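Local coordinates for ABC transporter periplasmic peptide-binding protein (Pseudoalteromonas, PDB 4QFN), which probably binds dipeptides in the periplasm and delivers them to an ABC transporter for uptake into the cell, at residues Gln419-His424 against Lys457-Trp462. Sequence-based numbering, arbitrary orientation.
With GLU (glutamic acid), chain D.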
ATOM      1  N   GLN A 419       8.791   0.908  10.013  1.00 17.24           N
ATOM      2  CA  GLN A 419       8.591   1.704  11.214  1.00 23.74           C
ATOM      3  C   GLN A 419       9.689   2.779  11.397  1.00 19.18           C
ATOM      4  O   GLN A 419       9.411   3.907  11.779  1.00 18.28           O
ATOM      5  CB  GLN A 419       8.502   0.776  12.423  1.00 26.01           C
ATOM      6  CG  GLN A 419       8.830   1.430  13.748  1.00 34.49           C
ATOM      7  CD  GLN A 419       7.638   2.105  14.363  1.00 51.19           C
ATOM      8  OE1 GLN A 419       6.522   2.030  13.832  1.00 47.41           O
ATOM      9  NE2 GLN A 419       7.858   2.777  15.490  1.00 47.10           N
ATOM     10  N   ARG A 420      10.933   2.421  11.116  1.00 19.63           N
ATOM     11  CA  ARG A 420      12.040   3.352  11.298  1.00 22.17           C
ATOM     12  C   ARG A 420      12.106   4.398  10.189  1.00 21.48           C
ATOM     13  O   ARG A 420      12.510   5.543  10.422  1.00 20.62           O
ATOM     14  CB  ARG A 420      13.355   2.593  11.440  1.00 23.27           C
ATOM     15  CG  ARG A 420      13.390   1.771  12.708  1.00 23.43           C
ATOM     16  CD  ARG A 420      14.711   1.063  12.937  1.00 28.12           C
ATOM     17  NE  ARG A 420      14.633   0.207  14.124  1.00 37.19           N
ATOM     18  CZ  ARG A 420      15.544  -0.700  14.466  1.00 35.06           C
ATOM     19  NH1 ARG A 420      16.618  -0.883  13.711  1.00 36.57           N
ATOM     20  NH2 ARG A 420      15.377  -1.433  15.561  1.00 38.91           N
ATOM     21  N   ILE A 421      11.689   4.011   8.988  1.00 20.41           N
ATOM     22  CA  ILE A 421      11.586   4.965   7.903  1.00 18.08           C
ATOM     23  C   ILE A 421      10.452   5.919   8.254  1.00 20.14           C
ATOM     24  O   ILE A 421      10.525   7.109   7.962  1.00 18.81           O
ATOM     25  CB  ILE A 421      11.315   4.275   6.547  1.00 19.83           C
ATOM     26  CG1 ILE A 421      12.542   3.461   6.089  1.00 19.57           C
ATOM     27  CG2 ILE A 421      10.953   5.295   5.489  1.00 15.32           C
ATOM     28  CD1 ILE A 421      13.841   4.266   6.010  1.00 14.75           C
ATOM     29  N   GLY A 422       9.404   5.387   8.882  1.00 16.38           N
ATOM     30  CA  GLY A 422       8.289   6.205   9.333  1.00 20.29           C
ATOM     31  C   GLY A 422       8.709   7.239  10.369  1.00 24.42           C
ATOM     32  O   GLY A 422       8.121   8.312  10.463  1.00 22.02           O
ATOM     33  N   GLU A 423       9.739   6.912  11.148  1.00 21.55           N
ATOM     34  CA  GLU A 423      10.337   7.864  12.084  1.00 22.17           C
ATOM     35  C   GLU A 423      11.401   8.746  11.427  1.00 23.74           C
ATOM     36  O   GLU A 423      12.063   9.530  12.106  1.00 23.66           O
ATOM     37  CB  GLU A 423      10.943   7.119  13.268  1.00 21.57           C
ATOM     38  CG  GLU A 423       9.894   6.381  14.070  1.00 29.36           C
ATOM     39  CD  GLU A 423      10.478   5.308  14.958  1.00 41.23           C
ATOM     40  OE1 GLU A 423      11.719   5.171  14.987  1.00 35.66           O
ATOM     41  OE2 GLU A 423       9.688   4.597  15.619  1.00 37.83           O
ATOM     42  N   HIS A 424      11.559   8.608  10.110  1.00 22.06           N
ATOM     43  CA  HIS A 424      12.551   9.371   9.346  1.00 21.25           C
ATOM     44  C   HIS A 424      13.967   9.260   9.912  1.00 24.09           C
ATOM     45  O   HIS A 424      14.713  10.232   9.936  1.00 24.96           O
ATOM     46  CB  HIS A 424      12.129  10.839   9.234  1.00 14.82           C
ATOM     47  CG  HIS A 424      10.798  11.029   8.577  1.00 22.35           C
ATOM     48  ND1 HIS A 424       9.632  11.213   9.295  1.00 26.77           N
ATOM     49  CD2 HIS A 424      10.442  11.048   7.270  1.00 18.53           C
ATOM     50  CE1 HIS A 424       8.618  11.346   8.457  1.00 21.81           C
ATOM     51  NE2 HIS A 424       9.081  11.249   7.222  1.00 22.12           N
ATOM     52  N   LYS A 457       4.596   8.658   7.786  1.00 22.36           N
ATOM     53  CA  LYS A 457       4.768   8.315   6.385  1.00 17.72           C
ATOM     54  C   LYS A 457       5.598   9.405   5.715  1.00 21.20           C
ATOM     55  O   LYS A 457       6.202  10.221   6.396  1.00 20.59           O
ATOM     56  CB  LYS A 457       3.409   8.180   5.705  1.00 18.08           C
ATOM     57  CG  LYS A 457       2.581   7.021   6.220  1.00 15.44           C
ATOM     58  CD  LYS A 457       3.207   5.695   5.836  1.00 32.10           C
ATOM     59  CE  LYS A 457       2.912   4.614   6.861  1.00 28.24           C
ATOM     60  NZ  LYS A 457       3.548   3.318   6.515  1.00 19.54           N
ATOM     61  N   ASN A 458       5.629   9.420   4.387  1.00 19.64           N
ATOM     62  CA  ASN A 458       6.399  10.418   3.651  1.00 13.67           C
ATOM     63  C   ASN A 458       7.919  10.300   3.766  1.00 20.33           C
ATOM     64  O   ASN A 458       8.576  11.181   4.312  1.00 24.48           O
ATOM     65  CB  ASN A 458       5.963  11.827   4.051  1.00 16.67           C
ATOM     66  CG  ASN A 458       6.462  12.891   3.095  1.00 20.80           C
ATOM     67  OD1 ASN A 458       7.581  12.824   2.596  1.00 19.87           O
ATOM     68  ND2 ASN A 458       5.630  13.883   2.842  1.00 20.63           N
ATOM     69  N   PRO A 459       8.476   9.131   3.218  1.00 20.15           N
ATOM     70  CA  PRO A 459       9.938   9.034   3.407  1.00 18.29           C
ATOM     71  C   PRO A 459      10.809  10.254   3.106  1.00 20.07           C
ATOM     72  O   PRO A 459      11.870  10.386   3.703  1.00 23.57           O
ATOM     73  CB  PRO A 459      10.355   7.866   2.510  1.00 21.12           C
ATOM     74  CG  PRO A 459       9.141   7.041   2.384  1.00 21.96           C
ATOM     75  CD  PRO A 459       8.114   8.085   2.127  1.00 17.27           C
ATOM     76  N   ALA A 460      10.383  11.119   2.196  1.00 16.02           N
ATOM     77  CA  ALA A 460      11.149  12.329   1.891  1.00 18.68           C
ATOM     78  C   ALA A 460      11.140  13.326   3.046  1.00 19.64           C
ATOM     79  O   ALA A 460      11.906  14.287   3.044  1.00 19.82           O
ATOM     80  CB  ALA A 460      10.628  13.006   0.620  1.00 13.66           C
ATOM     81  N   ASN A 461      10.262  13.107   4.017  1.00 17.17           N
ATOM     82  CA  ASN A 461      10.148  14.010   5.163  1.00 22.06           C
ATOM     83  C   ASN A 461       9.845  15.414   4.680  1.00 22.13           C
ATOM     84  O   ASN A 461      10.293  16.401   5.261  1.00 22.92           O
ATOM     85  CB  ASN A 461      11.436  13.997   5.986  1.00 18.71           C
ATOM     86  CG  ASN A 461      11.209  14.384   7.431  1.00 22.44           C
ATOM     87  OD1 ASN A 461      10.075  14.513   7.875  1.00 21.49           O
ATOM     88  ND2 ASN A 461      12.299  14.567   8.178  1.00 22.06           N
ATOM     89  N   TRP A 462       9.074  15.481   3.602  1.00 20.29           N
ATOM     90  CA  TRP A 462       8.889  16.703   2.837  1.00 25.39           C
ATOM     91  C   TRP A 462       7.540  17.343   3.158  1.00 35.02           C
ATOM     92  O   TRP A 462       6.485  16.778   2.849  1.00 32.27           O
ATOM     93  CB  TRP A 462       8.925  16.346   1.353  1.00 23.47           C
ATOM     94  CG  TRP A 462       9.198  17.474   0.409  1.00 22.34           C
ATOM     95  CD1 TRP A 462      10.262  18.329   0.442  1.00 18.95           C
ATOM     96  CD2 TRP A 462       8.441  17.816  -0.766  1.00 18.40           C
ATOM     97  NE1 TRP A 462      10.194  19.202  -0.621  1.00 19.11           N
ATOM     98  CE2 TRP A 462       9.087  18.910  -1.376  1.00 16.75           C
ATOM     99  CE3 TRP A 462       7.272  17.312  -1.351  1.00 18.97           C
ATOM    100  CZ2 TRP A 462       8.606  19.508  -2.546  1.00 16.98           C
ATOM    101  CZ3 TRP A 462       6.790  17.910  -2.509  1.00 19.60           C
ATOM    102  CH2 TRP A 462       7.462  18.993  -3.097  1.00 24.29           C
TER
HETATM  103  N   GLU D 602       3.098   0.126   0.752  1.00 20.63           N
HETATM  104  CA  GLU D 602       4.503  -0.231   0.562  1.00 25.22           C
HETATM  105  C   GLU D 602       4.700  -1.700   0.213  1.00 24.58           C
HETATM  106  O   GLU D 602       3.902  -2.567   0.568  1.00 25.63           O
HETATM  107  CB  GLU D 602       5.338   0.135   1.792  1.00 20.25           C
HETATM  108  CG  GLU D 602       5.317   1.614   2.129  1.00 22.31           C
HETATM  109  CD  GLU D 602       4.277   1.972   3.193  1.00 31.00           C
HETATM  110  OE1 GLU D 602       4.350   3.095   3.747  1.00 28.39           O
HETATM  111  OE2 GLU D 602       3.398   1.125   3.491  1.00 26.95           O
HETATM  112  OXT GLU D 602       5.685  -2.047  -0.436  1.00 26.32           O
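His424 gives up by far the most surface here, its ring lying flat over the side-chain amide of Asn461 with the two planes only 16° apart. The closest approach in the stack is 3.4 Å, from His424 CD2 to Asn461 CB. Near the ring plane, His424 NE2 donates to Asn458 O at 3.0 Å, with an N-H...O angle of 145°. That carbonyl has a second donor on the opposite face of its plane: Asn461 N, which closes the type I turn from Asn458 to Asn461. One oxygen therefore ties the ring to the turn that also supplies its stacking partner. His424, the first residue past the helix, has the positive phi of a Schellman motif; its CB points toward 457-462, and CG anti to the carbonyl carbon (chi1 -59°) lays the ring across the turn. With the imidazole cut back to an alanine, Asn458 O would probably lose its side-chain donor and a gap would open beside the Asn461 amide. One turn back, Ile421 CG2 meets Pro459 CB at 4.0 Å, a small apolar patch. The Lys457 O lies 3.2 Å from His424 NE2, but its side chain turns elsewhere: NZ donates to OE1 of the bound glutamic acid at 2.9 Å, with Thr48 as another partner, which places this loop beside that ligand, consistent with a dipeptide-binding site. The contact thus joins the C-terminal end of helix 414-422 to the loop between helices 450-454 and 465-475; Thr453 of helix 450-454 touches both His424 and Asn461, while Ile421 and Pro459 rest together on Val429 and Leu431 of strand 428-434.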